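Local atomic coordinates of cystathionine gamma-lyase (PDB entry 1N8P), a protein that belongs to the Cys/Met metabolism family of pyridoxal-5'-phosphate-dependent enzymes and holds pyridoxal-5'-phosphate in a pocket. Residues T151-K159 against H289-H299. Sequence-based numbering, arbitrary orientation.
Sequences TLKVTDIQK and HPNYDVVLKQH
Extended beyond CG (chi2 170°), the side chain of Gln-298 carries its amide from the last turn of helix 292-298 to the backbone of Thr-155 and Ile-157. NE2 of Gln-298 donates to Thr-155 O at 2.9 Å, nearly straight at 166°, with the oxygen close to the plane of the Gln-298 amide. From the other end of the amide, Gln-298 OE1 accepts from Ile-157 N at 2.8 Å, on a lone pair in the carbonyl plane. Two bonds to backbone atoms thus fix the rotation of this buried amide. Val-154 has CG1 anti to its own N (chi1 175°), which sends its two methyls to different partners: CG1 packs on Val-294 CG1, while CG2 meets Val-295 CG2 at 3.6 Å and lies obliquely to the rings of His-289 and His-299. In the aspartate aminotransferase-like fold (fold type I) of this family, helix 157-167 forms the crossover between parallel strands 139-144 and 174-178 of the seven-stranded sheet, whereas helix 292-298 links strands 278-282 and 307-312 of the smaller sheet; the contact therefore joins the two sheet domains. Asp-156 works on both sides of the junction. As N-cap of helix 157-167 it takes Lys-159 N on OD1 (3.1 Å), from above the carboxylate plane, with a weak second bond from Gln-158 N; its OD2 forms a salt bridge to Lys-297 NZ (3.2 Å) through the syn lone pair. At the opposite end, the His-289 ring sets its edge against Leu-152 O, and NZ of Lys-153 forms a salt bridge with Asp-101.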
ATOM      1  N   THR A 151       9.459  -9.719 -34.029  1.00 59.92           N
ATOM      2  CA  THR A 151       9.637  -9.353 -35.435  1.00 57.38           C
ATOM      3  C   THR A 151       8.876  -8.055 -35.705  1.00 56.43           C
ATOM      4  O   THR A 151       9.293  -7.217 -36.507  1.00 60.72           O
ATOM      5  CB  THR A 151       9.132 -10.488 -36.364  1.00 58.98           C
ATOM      6  OG1 THR A 151       9.923 -11.658 -36.143  1.00 60.28           O
ATOM      7  CG2 THR A 151       9.254 -10.100 -37.831  1.00 66.51           C
ATOM      8  N   LEU A 152       7.754  -7.903 -35.016  1.00 49.34           N
ATOM      9  CA  LEU A 152       6.928  -6.723 -35.133  1.00 45.11           C
ATOM     10  C   LEU A 152       6.117  -6.652 -36.419  1.00 44.91           C
ATOM     11  O   LEU A 152       6.013  -5.595 -37.028  1.00 45.87           O
ATOM     12  CB  LEU A 152       7.801  -5.480 -34.969  1.00 38.38           C
ATOM     13  CG  LEU A 152       8.529  -5.418 -33.618  1.00 27.56           C
ATOM     14  CD1 LEU A 152       9.186  -4.069 -33.422  1.00 28.37           C
ATOM     15  CD2 LEU A 152       7.541  -5.661 -32.517  1.00 17.99           C
ATOM     16  N   LYS A 153       5.516  -7.786 -36.784  1.00 46.13           N
ATOM     17  CA  LYS A 153       4.687  -7.950 -37.985  1.00 47.85           C
ATOM     18  C   LYS A 153       3.237  -7.513 -37.757  1.00 41.83           C
ATOM     19  O   LYS A 153       2.564  -8.036 -36.896  1.00 47.91           O
ATOM     20  CB  LYS A 153       4.713  -9.424 -38.416  1.00 50.47           C
ATOM     21  CG  LYS A 153       3.886  -9.745 -39.653  1.00 59.30           C
ATOM     22  CD  LYS A 153       3.804 -11.234 -39.930  1.00 60.32           C
ATOM     23  CE  LYS A 153       5.188 -11.827 -40.159  1.00 70.00           C
ATOM     24  NZ  LYS A 153       6.030 -11.832 -38.917  1.00 70.00           N
ATOM     25  N   VAL A 154       2.748  -6.568 -38.538  1.00 38.59           N
ATOM     26  CA  VAL A 154       1.387  -6.098 -38.369  1.00 37.86           C
ATOM     27  C   VAL A 154       0.398  -6.974 -39.119  1.00 39.15           C
ATOM     28  O   VAL A 154       0.707  -7.439 -40.199  1.00 51.57           O
ATOM     29  CB  VAL A 154       1.262  -4.672 -38.885  1.00 38.61           C
ATOM     30  CG1 VAL A 154      -0.168  -4.213 -38.827  1.00 35.73           C
ATOM     31  CG2 VAL A 154       2.137  -3.762 -38.052  1.00 40.55           C
ATOM     32  N   THR A 155      -0.783  -7.187 -38.553  1.00 30.35           N
ATOM     33  CA  THR A 155      -1.828  -7.997 -39.160  1.00 35.13           C
ATOM     34  C   THR A 155      -3.109  -7.171 -39.334  1.00 44.10           C
ATOM     35  O   THR A 155      -3.465  -6.335 -38.483  1.00 36.22           O
ATOM     36  CB  THR A 155      -2.177  -9.258 -38.305  1.00 36.94           C
ATOM     37  OG1 THR A 155      -1.060 -10.153 -38.261  1.00 35.61           O
ATOM     38  CG2 THR A 155      -3.353  -9.998 -38.902  1.00 32.21           C
ATOM     39  N   ASP A 156      -3.798  -7.399 -40.455  1.00 48.97           N
ATOM     40  CA  ASP A 156      -5.041  -6.681 -40.744  1.00 47.57           C
ATOM     41  C   ASP A 156      -6.253  -7.328 -40.051  1.00 45.54           C
ATOM     42  O   ASP A 156      -6.848  -8.305 -40.528  1.00 35.09           O
ATOM     43  CB  ASP A 156      -5.281  -6.608 -42.255  1.00 48.98           C
ATOM     44  CG  ASP A 156      -6.278  -5.518 -42.635  1.00 47.56           C
ATOM     45  OD1 ASP A 156      -7.365  -5.441 -42.027  1.00 41.20           O
ATOM     46  OD2 ASP A 156      -5.968  -4.736 -43.551  1.00 51.14           O
ATOM     47  N   ILE A 157      -6.608  -6.761 -38.910  1.00 43.42           N
ATOM     48  CA  ILE A 157      -7.736  -7.254 -38.136  1.00 47.31           C
ATOM     49  C   ILE A 157      -9.023  -7.395 -38.967  1.00 47.17           C
ATOM     50  O   ILE A 157      -9.828  -8.289 -38.717  1.00 48.12           O
ATOM     51  CB  ILE A 157      -7.976  -6.329 -36.924  1.00 42.97           C
ATOM     52  CG1 ILE A 157      -6.701  -6.295 -36.089  1.00 46.69           C
ATOM     53  CG2 ILE A 157      -9.137  -6.833 -36.082  1.00 39.24           C
ATOM     54  CD1 ILE A 157      -6.715  -5.314 -34.953  1.00 57.67           C
ATOM     55  N   GLN A 158      -9.203  -6.525 -39.959  1.00 47.31           N
ATOM     56  CA  GLN A 158     -10.384  -6.551 -40.813  1.00 44.00           C
ATOM     57  C   GLN A 158     -10.339  -7.719 -41.793  1.00 51.09           C
ATOM     58  O   GLN A 158     -11.288  -8.513 -41.861  1.00 49.68           O
ATOM     59  CB  GLN A 158     -10.501  -5.249 -41.588  1.00 47.37           C
ATOM     60  CG  GLN A 158     -11.846  -5.087 -42.203  1.00 34.03           C
ATOM     61  CD  GLN A 158     -12.904  -5.225 -41.182  1.00 31.26           C
ATOM     62  OE1 GLN A 158     -13.277  -4.261 -40.526  1.00 38.49           O
ATOM     63  NE2 GLN A 158     -13.392  -6.434 -41.012  1.00 27.54           N
ATOM     64  N   LYS A 159      -9.248  -7.829 -42.554  1.00 46.55           N
ATOM     65  CA  LYS A 159      -9.098  -8.949 -43.478  1.00 46.99           C
ATOM     66  C   LYS A 159      -9.372 -10.276 -42.737  1.00 51.43           C
ATOM     67  O   LYS A 159     -10.081 -11.143 -43.249  1.00 60.67           O
ATOM     68  CB  LYS A 159      -7.689  -8.968 -44.097  1.00 42.68           C
ATOM     69  CG  LYS A 159      -7.551  -8.103 -45.367  1.00 40.51           C
ATOM     70  CD  LYS A 159      -6.147  -8.158 -45.931  1.00 39.51           C
ATOM     71  CE  LYS A 159      -6.052  -7.615 -47.364  1.00 46.35           C
ATOM     72  NZ  LYS A 159      -6.396  -6.170 -47.570  1.00 42.76           N
ATOM     73  N   HIS A 289       7.939  -0.422 -43.656  1.00 50.19           N
ATOM     74  CA  HIS A 289       7.514  -1.622 -42.963  1.00 51.09           C
ATOM     75  C   HIS A 289       6.614  -2.497 -43.851  1.00 55.55           C
ATOM     76  O   HIS A 289       5.633  -2.037 -44.449  1.00 53.80           O
ATOM     77  CB  HIS A 289       6.769  -1.257 -41.691  1.00 46.04           C
ATOM     78  CG  HIS A 289       6.453  -2.432 -40.822  1.00 45.00           C
ATOM     79  ND1 HIS A 289       7.376  -2.991 -39.968  1.00 42.41           N
ATOM     80  CD2 HIS A 289       5.307  -3.133 -40.651  1.00 44.44           C
ATOM     81  CE1 HIS A 289       6.813  -3.981 -39.302  1.00 34.86           C
ATOM     82  NE2 HIS A 289       5.558  -4.087 -39.697  1.00 45.00           N
ATOM     83  N   PRO A 290       6.933  -3.790 -43.928  1.00 53.74           N
ATOM     84  CA  PRO A 290       6.176  -4.732 -44.735  1.00 51.73           C
ATOM     85  C   PRO A 290       4.691  -4.540 -44.736  1.00 51.65           C
ATOM     86  O   PRO A 290       4.037  -4.763 -45.738  1.00 60.10           O
ATOM     87  CB  PRO A 290       6.595  -6.066 -44.161  1.00 49.38           C
ATOM     88  CG  PRO A 290       8.042  -5.837 -43.963  1.00 50.87           C
ATOM     89  CD  PRO A 290       8.066  -4.471 -43.283  1.00 55.21           C
ATOM     90  N   ASN A 291       4.130  -4.098 -43.638  1.00 52.37           N
ATOM     91  CA  ASN A 291       2.686  -3.970 -43.653  1.00 58.29           C
ATOM     92  C   ASN A 291       2.262  -2.531 -43.375  1.00 53.43           C
ATOM     93  O   ASN A 291       1.138  -2.281 -42.922  1.00 48.31           O
ATOM     94  CB  ASN A 291       2.096  -4.939 -42.610  1.00 68.85           C
ATOM     95  CG  ASN A 291       2.792  -6.330 -42.615  1.00 70.00           C
ATOM     96  OD1 ASN A 291       2.553  -7.170 -43.502  1.00 69.53           O
ATOM     97  ND2 ASN A 291       3.659  -6.563 -41.618  1.00 62.77           N
ATOM     98  N   TYR A 292       3.152  -1.593 -43.694  1.00 42.39           N
ATOM     99  CA  TYR A 292       2.891  -0.193 -43.423  1.00 44.92           C
ATOM    100  C   TYR A 292       1.498   0.283 -43.801  1.00 45.24           C
ATOM    101  O   TYR A 292       0.991   1.258 -43.229  1.00 45.56           O
ATOM    102  CB  TYR A 292       3.931   0.703 -44.094  1.00 45.12           C
ATOM    103  CG  TYR A 292       3.916   2.095 -43.511  1.00 46.92           C
ATOM    104  CD1 TYR A 292       4.510   2.358 -42.274  1.00 48.07           C
ATOM    105  CD2 TYR A 292       3.190   3.111 -44.118  1.00 46.43           C
ATOM    106  CE1 TYR A 292       4.366   3.587 -41.651  1.00 46.37           C
ATOM    107  CE2 TYR A 292       3.038   4.344 -43.507  1.00 51.26           C
ATOM    108  CZ  TYR A 292       3.619   4.579 -42.272  1.00 49.76           C
ATOM    109  OH  TYR A 292       3.397   5.785 -41.645  1.00 42.30           O
ATOM    110  N   ASP A 293       0.883  -0.405 -44.759  1.00 46.19           N
ATOM    111  CA  ASP A 293      -0.454  -0.057 -45.230  1.00 45.42           C
ATOM    112  C   ASP A 293      -1.460  -0.283 -44.108  1.00 45.87           C
ATOM    113  O   ASP A 293      -2.379   0.508 -43.923  1.00 41.37           O
ATOM    114  CB  ASP A 293      -0.808  -0.892 -46.473  1.00 52.19           C
ATOM    115  CG  ASP A 293      -1.061  -2.390 -46.162  1.00 62.30           C
ATOM    116  OD1 ASP A 293      -0.162  -3.098 -45.635  1.00 64.53           O
ATOM    117  OD2 ASP A 293      -2.181  -2.861 -46.471  1.00 59.89           O
ATOM    118  N   VAL A 294      -1.253  -1.359 -43.351  1.00 45.11           N
ATOM    119  CA  VAL A 294      -2.117  -1.716 -42.224  1.00 45.85           C
ATOM    120  C   VAL A 294      -1.895  -0.761 -41.049  1.00 42.03           C
ATOM    121  O   VAL A 294      -2.832  -0.338 -40.369  1.00 41.06           O
ATOM    122  CB  VAL A 294      -1.828  -3.143 -41.752  1.00 41.79           C
ATOM    123  CG1 VAL A 294      -2.744  -3.500 -40.615  1.00 38.78           C
ATOM    124  CG2 VAL A 294      -1.988  -4.100 -42.905  1.00 33.21           C
ATOM    125  N   VAL A 295      -0.630  -0.438 -40.827  1.00 40.41           N
ATOM    126  CA  VAL A 295      -0.217   0.466 -39.782  1.00 33.29           C
ATOM    127  C   VAL A 295      -1.060   1.718 -39.937  1.00 37.65           C
ATOM    128  O   VAL A 295      -1.766   2.108 -39.023  1.00 36.60           O
ATOM    129  CB  VAL A 295       1.270   0.775 -39.959  1.00 33.51           C
ATOM    130  CG1 VAL A 295       1.675   1.996 -39.139  1.00 35.00           C
ATOM    131  CG2 VAL A 295       2.075  -0.446 -39.565  1.00 32.87           C
ATOM    132  N   LEU A 296      -1.006   2.309 -41.132  1.00 44.90           N
ATOM    133  CA  LEU A 296      -1.750   3.524 -41.468  1.00 44.68           C
ATOM    134  C   LEU A 296      -3.275   3.450 -41.319  1.00 49.81           C
ATOM    135  O   LEU A 296      -3.941   4.486 -41.389  1.00 52.76           O
ATOM    136  CB  LEU A 296      -1.427   3.951 -42.893  1.00 36.55           C
ATOM    137  CG  LEU A 296      -0.044   4.504 -43.193  1.00 33.76           C
ATOM    138  CD1 LEU A 296       0.145   4.681 -44.700  1.00 19.52           C
ATOM    139  CD2 LEU A 296       0.113   5.821 -42.475  1.00 21.24           C
ATOM    140  N   LYS A 297      -3.822   2.244 -41.140  1.00 50.42           N
ATOM    141  CA  LYS A 297      -5.264   2.071 -40.975  1.00 52.16           C
ATOM    142  C   LYS A 297      -5.665   1.597 -39.581  1.00 54.53           C
ATOM    143  O   LYS A 297      -6.826   1.743 -39.181  1.00 58.60           O
ATOM    144  CB  LYS A 297      -5.828   1.099 -42.027  1.00 55.72           C
ATOM    145  CG  LYS A 297      -5.002  -0.152 -42.272  1.00 57.55           C
ATOM    146  CD  LYS A 297      -5.796  -1.280 -42.955  1.00 53.52           C
ATOM    147  CE  LYS A 297      -6.393  -0.889 -44.292  1.00 52.74           C
ATOM    148  NZ  LYS A 297      -7.029  -2.072 -44.984  1.00 51.20           N
ATOM    149  N   GLN A 298      -4.716   1.042 -38.830  1.00 50.79           N
ATOM    150  CA  GLN A 298      -5.026   0.560 -37.483  1.00 43.68           C
ATOM    151  C   GLN A 298      -4.381   1.368 -36.345  1.00 46.52           C
ATOM    152  O   GLN A 298      -4.942   1.459 -35.247  1.00 50.18           O
ATOM    153  CB  GLN A 298      -4.650  -0.919 -37.368  1.00 36.56           C
ATOM    154  CG  GLN A 298      -5.789  -1.828 -37.747  1.00 36.14           C
ATOM    155  CD  GLN A 298      -5.394  -3.281 -37.879  1.00 43.72           C
ATOM    156  OE1 GLN A 298      -6.258  -4.140 -38.044  1.00 48.15           O
ATOM    157  NE2 GLN A 298      -4.095  -3.570 -37.819  1.00 35.22           N
ATOM    158  N   HIS A 299      -3.223   1.962 -36.628  1.00 36.92           N
ATOM    159  CA  HIS A 299      -2.463   2.749 -35.678  1.00 27.92           C
ATOM    160  C   HIS A 299      -2.777   4.237 -35.685  1.00 29.68           C
ATOM    161  O   HIS A 299      -2.720   4.869 -36.723  1.00 34.32           O
ATOM    162  CB  HIS A 299      -0.966   2.639 -35.976  1.00 29.88           C
ATOM    163  CG  HIS A 299      -0.407   1.266 -35.825  1.00 30.35           C
ATOM    164  ND1 HIS A 299       0.892   1.039 -35.417  1.00 39.15           N
ATOM    165  CD2 HIS A 299      -0.966   0.050 -35.998  1.00 31.26           C
ATOM    166  CE1 HIS A 299       1.104  -0.263 -35.339  1.00 41.56           C
ATOM    167  NE2 HIS A 299      -0.007  -0.885 -35.687  1.00 44.27           N
TER